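Local coordinates for protein dTDP-4-amino-4,6-dideoxyglucose formyltransferase (Shewanella sp. FDAARGOS_354, PDB 6V2T) that probably transfers a formyl group from a folate cofactor to the sugar amine of dTDP-4-amino-4,6-dideoxyglucose, a step linked to O-antigen synthesis, at residues B[123-133]-B[205-215]. Sequence-based numbering, arbitrary orientation.
Sequences PHNRGWFPQVF and EKGNYNGISDF. With 0FX (dTDP-4-amino-4,6-dideoxyglucose), chain G; FOL (folic acid), chain H.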
ATOM      1  N   PRO B 123       4.737   3.520 -30.852  1.00 30.39           N
ATOM      2  CA  PRO B 123       6.150   3.505 -30.440  1.00 29.00           C
ATOM      3  C   PRO B 123       6.492   4.158 -29.082  1.00 29.95           C
ATOM      4  O   PRO B 123       7.679   4.498 -28.819  1.00 27.46           O
ATOM      5  CB  PRO B 123       6.765   4.324 -31.581  1.00 29.21           C
ATOM      6  CG  PRO B 123       5.715   5.398 -31.852  1.00 29.73           C
ATOM      7  CD  PRO B 123       4.384   4.715 -31.640  1.00 30.46           C
ATOM      8  N   HIS B 124       5.470   4.397 -28.259  1.00 28.20           N
ATOM      9  CA  HIS B 124       5.570   5.121 -26.966  1.00 28.21           C
ATOM     10  C   HIS B 124       6.033   4.164 -25.863  1.00 29.84           C
ATOM     11  O   HIS B 124       5.357   3.124 -25.661  1.00 28.14           O
ATOM     12  CB  HIS B 124       4.200   5.695 -26.588  1.00 35.01           C
ATOM     13  CG  HIS B 124       3.561   6.445 -27.711  1.00 40.39           C
ATOM     14  ND1 HIS B 124       4.116   7.600 -28.214  1.00 39.49           N
ATOM     15  CD2 HIS B 124       2.432   6.204 -28.422  1.00 39.51           C
ATOM     16  CE1 HIS B 124       3.354   8.054 -29.192  1.00 47.36           C
ATOM     17  NE2 HIS B 124       2.298   7.213 -29.328  1.00 39.04           N
ATOM     18  N   ASN B 125       7.132   4.483 -25.189  1.00 28.04           N
ATOM     19  CA  ASN B 125       7.627   3.713 -24.018  1.00 29.08           C
ATOM     20  C   ASN B 125       7.770   2.253 -24.460  1.00 28.88           C
ATOM     21  O   ASN B 125       7.240   1.350 -23.781  1.00 27.25           O
ATOM     22  CB  ASN B 125       6.724   3.886 -22.789  1.00 28.08           C
ATOM     23  CG  ASN B 125       6.702   5.302 -22.248  1.00 27.83           C
ATOM     24  OD1 ASN B 125       7.714   5.992 -22.331  1.00 26.66           O
ATOM     25  ND2 ASN B 125       5.585   5.728 -21.674  1.00 26.94           N
ATOM     26  N   ARG B 126       8.440   2.067 -25.593  1.00 28.79           N
ATOM     27  CA  ARG B 126       9.004   0.771 -26.019  1.00 27.49           C
ATOM     28  C   ARG B 126       9.905   0.272 -24.882  1.00 25.11           C
ATOM     29  O   ARG B 126      10.435   1.100 -24.123  1.00 25.94           O
ATOM     30  CB  ARG B 126       9.771   0.893 -27.341  1.00 28.26           C
ATOM     31  CG  ARG B 126       8.917   1.273 -28.552  1.00 31.81           C
ATOM     32  CD  ARG B 126       9.723   1.881 -29.689  1.00 29.61           C
ATOM     33  NE  ARG B 126      10.877   1.041 -29.928  1.00 30.87           N
ATOM     34  CZ  ARG B 126      12.112   1.470 -30.190  1.00 32.68           C
ATOM     35  NH1 ARG B 126      12.359   2.756 -30.382  1.00 36.43           N
ATOM     36  NH2 ARG B 126      13.096   0.598 -30.242  1.00 29.45           N
ATOM     37  N   GLY B 127      10.069  -1.047 -24.775  1.00 25.71           N
ATOM     38  CA  GLY B 127      11.001  -1.676 -23.814  1.00 26.99           C
ATOM     39  C   GLY B 127      10.370  -1.946 -22.471  1.00 29.08           C
ATOM     40  O   GLY B 127       9.301  -2.524 -22.459  1.00 31.07           O
ATOM     41  N   TRP B 128      11.017  -1.576 -21.363  1.00 27.89           N
ATOM     42  CA  TRP B 128      10.670  -2.117 -20.026  1.00 31.69           C
ATOM     43  C   TRP B 128       9.451  -1.448 -19.397  1.00 29.73           C
ATOM     44  O   TRP B 128       9.365  -0.217 -19.356  1.00 27.83           O
ATOM     45  CB  TRP B 128      11.875  -2.053 -19.100  1.00 36.15           C
ATOM     46  CG  TRP B 128      12.810  -3.141 -19.483  1.00 44.57           C
ATOM     47  CD1 TRP B 128      13.716  -3.144 -20.510  1.00 51.05           C
ATOM     48  CD2 TRP B 128      12.808  -4.459 -18.928  1.00 45.28           C
ATOM     49  NE1 TRP B 128      14.344  -4.362 -20.570  1.00 52.03           N
ATOM     50  CE2 TRP B 128      13.812  -5.185 -19.608  1.00 51.42           C
ATOM     51  CE3 TRP B 128      12.142  -5.047 -17.849  1.00 49.87           C
ATOM     52  CZ2 TRP B 128      14.126  -6.502 -19.266  1.00 52.09           C
ATOM     53  CZ3 TRP B 128      12.454  -6.346 -17.516  1.00 52.33           C
ATOM     54  CH2 TRP B 128      13.424  -7.061 -18.221  1.00 53.56           C
ATOM     55  N   PHE B 129       8.528  -2.266 -18.903  1.00 25.78           N
ATOM     56  CA  PHE B 129       7.438  -1.828 -18.007  1.00 24.95           C
ATOM     57  C   PHE B 129       6.798  -0.543 -18.548  1.00 23.74           C
ATOM     58  O   PHE B 129       6.721   0.471 -17.854  1.00 22.95           O
ATOM     59  CB  PHE B 129       7.942  -1.660 -16.577  1.00 29.89           C
ATOM     60  CG  PHE B 129       8.716  -2.836 -16.003  1.00 29.24           C
ATOM     61  CD1 PHE B 129       8.533  -4.124 -16.463  1.00 31.51           C
ATOM     62  CD2 PHE B 129       9.628  -2.639 -14.980  1.00 32.08           C
ATOM     63  CE1 PHE B 129       9.248  -5.189 -15.933  1.00 32.08           C
ATOM     64  CE2 PHE B 129      10.334  -3.701 -14.436  1.00 32.92           C
ATOM     65  CZ  PHE B 129      10.137  -4.978 -14.910  1.00 34.06           C
ATOM     66  N   PRO B 130       6.228  -0.579 -19.761  1.00 25.24           N
ATOM     67  CA  PRO B 130       5.687   0.640 -20.391  1.00 25.60           C
ATOM     68  C   PRO B 130       4.730   1.461 -19.525  1.00 25.64           C
ATOM     69  O   PRO B 130       4.836   2.649 -19.528  1.00 24.69           O
ATOM     70  CB  PRO B 130       5.024   0.096 -21.660  1.00 24.21           C
ATOM     71  CG  PRO B 130       5.890  -1.098 -21.992  1.00 28.50           C
ATOM     72  CD  PRO B 130       6.119  -1.751 -20.640  1.00 25.58           C
ATOM     73  N   GLN B 131       3.835   0.818 -18.766  1.00 25.81           N
ATOM     74  CA  GLN B 131       2.853   1.534 -17.929  1.00 25.60           C
ATOM     75  C   GLN B 131       3.558   2.296 -16.799  1.00 27.56           C
ATOM     76  O   GLN B 131       3.052   3.319 -16.451  1.00 24.87           O
ATOM     77  CB  GLN B 131       1.760   0.573 -17.450  1.00 27.56           C
ATOM     78  CG  GLN B 131       2.170  -0.235 -16.232  1.00 26.24           C
ATOM     79  CD  GLN B 131       3.112  -1.377 -16.545  1.00 27.39           C
ATOM     80  OE1 GLN B 131       3.318  -1.750 -17.687  1.00 26.13           O
ATOM     81  NE2 GLN B 131       3.654  -1.970 -15.496  1.00 25.62           N
ATOM     82  N   VAL B 132       4.734   1.878 -16.310  1.00 26.21           N
ATOM     83  CA  VAL B 132       5.470   2.626 -15.263  1.00 28.45           C
ATOM     84  C   VAL B 132       5.845   4.001 -15.838  1.00 26.58           C
ATOM     85  O   VAL B 132       5.532   5.015 -15.209  1.00 29.00           O
ATOM     86  CB  VAL B 132       6.728   1.878 -14.777  1.00 24.85           C
ATOM     87  CG1 VAL B 132       7.537   2.741 -13.844  1.00 29.27           C
ATOM     88  CG2 VAL B 132       6.369   0.552 -14.124  1.00 25.95           C
ATOM     89  N   PHE B 133       6.524   3.995 -16.959  1.00 24.82           N
ATOM     90  CA  PHE B 133       6.924   5.217 -17.722  1.00 27.39           C
ATOM     91  C   PHE B 133       5.671   5.999 -18.143  1.00 26.34           C
ATOM     92  O   PHE B 133       5.651   7.186 -17.935  1.00 28.83           O
ATOM     93  CB  PHE B 133       7.849   4.832 -18.869  1.00 25.87           C
ATOM     94  CG  PHE B 133       9.142   4.252 -18.359  1.00 26.59           C
ATOM     95  CD1 PHE B 133      10.164   5.088 -17.925  1.00 27.48           C
ATOM     96  CD2 PHE B 133       9.313   2.880 -18.256  1.00 27.89           C
ATOM     97  CE1 PHE B 133      11.336   4.547 -17.415  1.00 26.76           C
ATOM     98  CE2 PHE B 133      10.470   2.351 -17.697  1.00 26.51           C
ATOM     99  CZ  PHE B 133      11.486   3.186 -17.323  1.00 26.30           C
ATOM    100  N   GLU B 205       7.697   7.130 -37.225  1.00 52.97           N
ATOM    101  CA  GLU B 205       7.728   7.688 -35.843  1.00 50.19           C
ATOM    102  C   GLU B 205       8.578   6.749 -34.968  1.00 41.01           C
ATOM    103  O   GLU B 205       8.147   5.606 -34.745  1.00 45.24           O
ATOM    104  CB  GLU B 205       6.269   7.806 -35.409  1.00 56.37           C
ATOM    105  CG  GLU B 205       6.017   8.640 -34.167  1.00 58.24           C
ATOM    106  CD  GLU B 205       4.571   8.504 -33.687  1.00 66.06           C
ATOM    107  OE1 GLU B 205       4.220   9.107 -32.635  1.00 60.41           O
ATOM    108  OE2 GLU B 205       3.793   7.757 -34.352  1.00 66.33           O
ATOM    109  N   LYS B 206       9.757   7.147 -34.492  1.00 42.72           N
ATOM    110  CA  LYS B 206      10.678   6.182 -33.809  1.00 42.40           C
ATOM    111  C   LYS B 206      10.194   5.886 -32.382  1.00 38.06           C
ATOM    112  O   LYS B 206      10.492   4.777 -31.868  1.00 31.34           O
ATOM    113  CB  LYS B 206      12.115   6.690 -33.688  1.00 50.22           C
ATOM    114  CG  LYS B 206      13.120   5.878 -34.487  1.00 59.53           C
ATOM    115  CD  LYS B 206      13.264   4.443 -34.017  1.00 55.65           C
ATOM    116  CE  LYS B 206      13.290   3.454 -35.162  1.00 58.67           C
ATOM    117  NZ  LYS B 206      14.071   2.242 -34.822  1.00 53.99           N
ATOM    118  N   GLY B 207       9.572   6.890 -31.765  1.00 31.99           N
ATOM    119  CA  GLY B 207       9.137   6.917 -30.364  1.00 33.78           C
ATOM    120  C   GLY B 207      10.312   6.923 -29.411  1.00 35.88           C
ATOM    121  O   GLY B 207      11.348   7.526 -29.731  1.00 38.61           O
ATOM    122  N   ASN B 208      10.215   6.172 -28.322  1.00 34.16           N
ATOM    123  CA  ASN B 208      11.224   6.208 -27.233  1.00 33.40           C
ATOM    124  C   ASN B 208      11.295   4.824 -26.599  1.00 34.28           C
ATOM    125  O   ASN B 208      10.244   4.165 -26.455  1.00 32.72           O
ATOM    126  CB  ASN B 208      10.907   7.301 -26.212  1.00 32.47           C
ATOM    127  CG  ASN B 208       9.680   6.968 -25.388  1.00 30.82           C
ATOM    128  OD1 ASN B 208       8.581   6.891 -25.922  1.00 28.29           O
ATOM    129  ND2 ASN B 208       9.885   6.731 -24.107  1.00 30.52           N
ATOM    130  N   TYR B 209      12.505   4.404 -26.273  1.00 31.00           N
ATOM    131  CA  TYR B 209      12.807   3.102 -25.631  1.00 31.43           C
ATOM    132  C   TYR B 209      13.322   3.356 -24.208  1.00 36.62           C
ATOM    133  O   TYR B 209      14.219   4.207 -23.999  1.00 31.20           O
ATOM    134  CB  TYR B 209      13.779   2.323 -26.509  1.00 31.61           C
ATOM    135  CG  TYR B 209      14.203   1.010 -25.900  1.00 32.28           C
ATOM    136  CD1 TYR B 209      15.296   0.931 -25.067  1.00 32.21           C
ATOM    137  CD2 TYR B 209      13.495  -0.151 -26.139  1.00 34.08           C
ATOM    138  CE1 TYR B 209      15.670  -0.259 -24.454  1.00 37.52           C
ATOM    139  CE2 TYR B 209      13.853  -1.348 -25.541  1.00 36.23           C
ATOM    140  CZ  TYR B 209      14.942  -1.414 -24.694  1.00 40.01           C
ATOM    141  OH  TYR B 209      15.285  -2.608 -24.114  1.00 41.47           O
ATOM    142  N   ASN B 210      12.770   2.626 -23.237  1.00 28.00           N
ATOM    143  CA  ASN B 210      13.229   2.612 -21.830  1.00 30.72           C
ATOM    144  C   ASN B 210      13.898   1.271 -21.588  1.00 32.51           C
ATOM    145  O   ASN B 210      13.281   0.264 -21.897  1.00 32.04           O
ATOM    146  CB  ASN B 210      12.058   2.783 -20.871  1.00 28.65           C
ATOM    147  CG  ASN B 210      11.389   4.117 -21.071  1.00 30.16           C
ATOM    148  OD1 ASN B 210      12.063   5.146 -21.032  1.00 29.24           O
ATOM    149  ND2 ASN B 210      10.114   4.100 -21.403  1.00 26.99           N
ATOM    150  N   GLY B 211      15.116   1.266 -21.072  1.00 34.36           N
ATOM    151  CA  GLY B 211      15.804   0.021 -20.727  1.00 36.22           C
ATOM    152  C   GLY B 211      15.616  -0.336 -19.268  1.00 34.19           C
ATOM    153  O   GLY B 211      15.130   0.503 -18.482  1.00 32.35           O
ATOM    154  N   ILE B 212      16.113  -1.504 -18.882  1.00 32.60           N
ATOM    155  CA  ILE B 212      16.015  -1.965 -17.468  1.00 38.98           C
ATOM    156  C   ILE B 212      16.730  -0.954 -16.568  1.00 39.03           C
ATOM    157  O   ILE B 212      16.238  -0.690 -15.483  1.00 34.52           O
ATOM    158  CB  ILE B 212      16.570  -3.385 -17.288  1.00 40.59           C
ATOM    159  CG1 ILE B 212      16.403  -3.854 -15.844  1.00 46.72           C
ATOM    160  CG2 ILE B 212      18.017  -3.480 -17.732  1.00 44.53           C
ATOM    161  CD1 ILE B 212      16.511  -5.351 -15.674  1.00 52.77           C
ATOM    162  N   SER B 213      17.845  -0.381 -17.012  1.00 38.18           N
ATOM    163  CA  SER B 213      18.629   0.569 -16.184  1.00 38.66           C
ATOM    164  C   SER B 213      17.861   1.898 -16.012  1.00 37.61           C
ATOM    165  O   SER B 213      18.040   2.572 -14.980  1.00 37.57           O
ATOM    166  CB  SER B 213      20.024   0.734 -16.748  1.00 42.41           C
ATOM    167  OG  SER B 213      19.977   1.406 -17.986  1.00 43.80           O
ATOM    168  N   ASP B 214      16.987   2.267 -16.945  1.00 34.72           N
ATOM    169  CA  ASP B 214      16.156   3.484 -16.780  1.00 32.23           C
ATOM    170  C   ASP B 214      15.167   3.198 -15.638  1.00 29.08           C
ATOM    171  O   ASP B 214      14.991   4.074 -14.801  1.00 30.24           O
ATOM    172  CB  ASP B 214      15.534   3.901 -18.113  1.00 32.73           C
ATOM    173  CG  ASP B 214      16.614   4.094 -19.166  1.00 35.10           C
ATOM    174  OD1 ASP B 214      17.535   4.894 -18.916  1.00 35.04           O
ATOM    175  OD2 ASP B 214      16.581   3.383 -20.168  1.00 33.01           O
ATOM    176  N   PHE B 215      14.577   2.000 -15.592  1.00 29.56           N
ATOM    177  CA  PHE B 215      13.638   1.620 -14.509  1.00 31.00           C
ATOM    178  C   PHE B 215      14.373   1.700 -13.167  1.00 31.86           C
ATOM    179  O   PHE B 215      13.902   2.381 -12.261  1.00 31.83           O
ATOM    180  CB  PHE B 215      13.049   0.227 -14.753  1.00 32.53           C
ATOM    181  CG  PHE B 215      12.173  -0.246 -13.621  1.00 31.89           C
ATOM    182  CD1 PHE B 215      10.942   0.344 -13.396  1.00 31.36           C
ATOM    183  CD2 PHE B 215      12.618  -1.210 -12.730  1.00 31.47           C
ATOM    184  CE1 PHE B 215      10.154  -0.053 -12.324  1.00 32.08           C
ATOM    185  CE2 PHE B 215      11.812  -1.637 -11.685  1.00 33.51           C
ATOM    186  CZ  PHE B 215      10.577  -1.052 -11.483  1.00 30.26           C
TER
HETATM  187  O4P 0FX G 301       5.304  -8.297 -18.449  1.00 33.87           O
HETATM  188  P2  0FX G 301       6.065  -9.559 -18.036  1.00 62.66           P
HETATM  189  O3P 0FX G 301       5.533 -10.796 -18.687  1.00 58.71           O
HETATM  190  O1G 0FX G 301       7.496  -9.282 -18.621  1.00 58.63           O
HETATM  191  C1G 0FX G 301       8.065 -10.251 -19.498  1.00 61.00           C
HETATM  192  C2G 0FX G 301       9.498 -10.409 -19.028  1.00 60.88           C
HETATM  193  O2G 0FX G 301       9.620 -10.878 -17.673  1.00 53.31           O
HETATM  194  C3G 0FX G 301      10.143  -9.037 -19.131  1.00 61.34           C
HETATM  195  O3G 0FX G 301      11.528  -9.210 -18.793  1.00 54.85           O
HETATM  196  C4G 0FX G 301       9.945  -8.419 -20.528  1.00 54.90           C
HETATM  197  N4A 0FX G 301      10.341  -7.008 -20.487  1.00 57.78           N
HETATM  198  C5G 0FX G 301       8.515  -8.460 -21.055  1.00 54.86           C
HETATM  199  C6G 0FX G 301       8.463  -8.039 -22.538  1.00 52.99           C
HETATM  200  O5G 0FX G 301       8.000  -9.781 -20.866  1.00 61.19           O
HETATM  201  OPP 0FX G 301       6.120 -10.123 -16.436  1.00 38.73           O
HETATM  202  P   0FX G 301       7.064  -9.277 -15.514  1.00 38.19           P
HETATM  203  O1P 0FX G 301       8.483  -9.203 -15.833  1.00 34.96           O
HETATM  204  O2P 0FX G 301       7.009  -9.920 -14.153  1.00 54.66           O
HETATM  205  O5  0FX G 301       6.500  -7.841 -15.184  1.00 38.90           O
HETATM  206  C5  0FX G 301       5.126  -7.626 -15.000  1.00 30.86           C
HETATM  207  C4  0FX G 301       4.981  -6.305 -14.234  1.00 31.65           C
HETATM  208  O4  0FX G 301       5.454  -6.416 -12.890  1.00 29.80           O
HETATM  209  C3  0FX G 301       5.824  -5.147 -14.796  1.00 30.30           C
HETATM  210  O3  0FX G 301       5.215  -4.535 -15.925  1.00 31.02           O
HETATM  211  C2  0FX G 301       6.028  -4.197 -13.590  1.00 28.75           C
HETATM  212  C1  0FX G 301       5.986  -5.222 -12.423  1.00 31.90           C
HETATM  213  N11 0FX G 301       7.336  -5.465 -11.933  1.00 31.93           N
HETATM  214  C61 0FX G 301       8.052  -6.553 -12.293  1.00 36.01           C
HETATM  215  C51 0FX G 301       9.329  -6.732 -11.764  1.00 36.88           C
HETATM  216  C5A 0FX G 301      10.156  -7.948 -12.169  1.00 38.83           C
HETATM  217  C21 0FX G 301       7.829  -4.565 -11.074  1.00 31.10           C
HETATM  218  O21 0FX G 301       7.075  -3.486 -10.744  1.00 32.29           O
HETATM  219  N31 0FX G 301       9.072  -4.693 -10.549  1.00 32.12           N
HETATM  220  C41 0FX G 301       9.832  -5.770 -10.880  1.00 36.60           C
HETATM  221  O41 0FX G 301      11.100  -5.853 -10.380  1.00 34.61           O
HETATM  222  N1  FOL H 302      13.512  -9.433 -30.066  1.00 29.35           N
HETATM  223  C2  FOL H 302      13.676  -8.618 -31.120  1.00 27.92           C
HETATM  224  NA2 FOL H 302      14.725  -8.781 -31.920  1.00 30.05           N
HETATM  225  N3  FOL H 302      12.758  -7.648 -31.414  1.00 28.68           N
HETATM  226  C4  FOL H 302      11.704  -7.454 -30.607  1.00 27.16           C
HETATM  227  O4  FOL H 302      10.916  -6.537 -30.958  1.00 29.32           O
HETATM  228  C4A FOL H 302      11.517  -8.288 -29.509  1.00 25.91           C
HETATM  229  N5  FOL H 302      10.511  -8.138 -28.648  1.00 29.33           N
HETATM  230  C6  FOL H 302      10.504  -8.734 -27.307  1.00 33.80           C
HETATM  231  C7  FOL H 302      11.167 -10.120 -27.416  1.00 31.58           C
HETATM  232  N8  FOL H 302      12.360 -10.118 -28.218  1.00 30.05           N
HETATM  233  C8A FOL H 302      12.466  -9.287 -29.266  1.00 27.91           C
HETATM  234  C9  FOL H 302      10.987  -7.735 -26.190  1.00 39.78           C
HETATM  235  N10 FOL H 302      11.698  -8.397 -25.093  1.00 40.65           N
HETATM  236  C11 FOL H 302      15.145  -7.055 -23.085  1.00 48.63           C
HETATM  237  C12 FOL H 302      14.556  -8.288 -22.796  1.00 52.78           C
HETATM  238  C13 FOL H 302      13.402  -8.706 -23.467  1.00 49.49           C
HETATM  239  C14 FOL H 302      12.820  -7.933 -24.450  1.00 42.59           C
HETATM  240  C15 FOL H 302      13.424  -6.718 -24.755  1.00 51.28           C
HETATM  241  C16 FOL H 302      14.569  -6.282 -24.084  1.00 52.89           C
HETATM  242  C   FOL H 302      16.407  -6.615 -22.382  1.00 46.04           C
HETATM  243  O   FOL H 302      17.068  -7.493 -21.873  1.00 51.50           O
HETATM  244  N   FOL H 302      16.853  -5.356 -22.375  1.00 39.73           N
HETATM  245  O   HOH W   1       8.905   1.608 -21.237  1.00 29.74           O
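Asn125, Asn208 and Asn210 show how side-chain amides can finish a very short parallel ladder. The backbone of 126-128 pairs with that of 208-210, Asn208 N to Pro123 O coming before it and Trp128 N closing the run on Asn210 O. Asn125 OD1 then accepts Asn208 ND2 at 2.9 Å in a nearly straight bond (177°) and Asn210 ND2 at 3.2 Å, the two donors coming from opposite faces of its amide; Asn137 adds a third. With CG set between the backbone N and the carbonyl carbon (chi1 70°), the Asn208 amide turns back so that its OD1 also takes Asn125 N, at 2.9 Å. The Asn210 amide lies over the centre of the Phe133 ring, with ND2 3.2 Å from Phe133 CG, and a water joins that nitrogen to Trp128 O.

Farther along, the indole of Trp128 is sandwiched: Ile212 CB sits over one face, 4.0 Å from the centre of the five-membered ring, and the sugar amine of dTDP-4-amino-4,6-dideoxyglucose over the other. Phe129 turns its edge to the face of Phe215, centroids 4.8 Å apart and planes at 89°, while the deoxyribose of the ligand lies over one face of Phe129. At the other end, Arg126 NH1 reaches Lys206 O at 3.1 Å and NH2 bonds Ile152 O.

Strands 126-127 and 209-210 thus form a two-stranded sheet separate from the seven-stranded one, leading into helices 130-137 and 212-219, with the folate at Trp128 and Tyr209 and the nucleotide sugar against Trp128, Phe129 and Gln131.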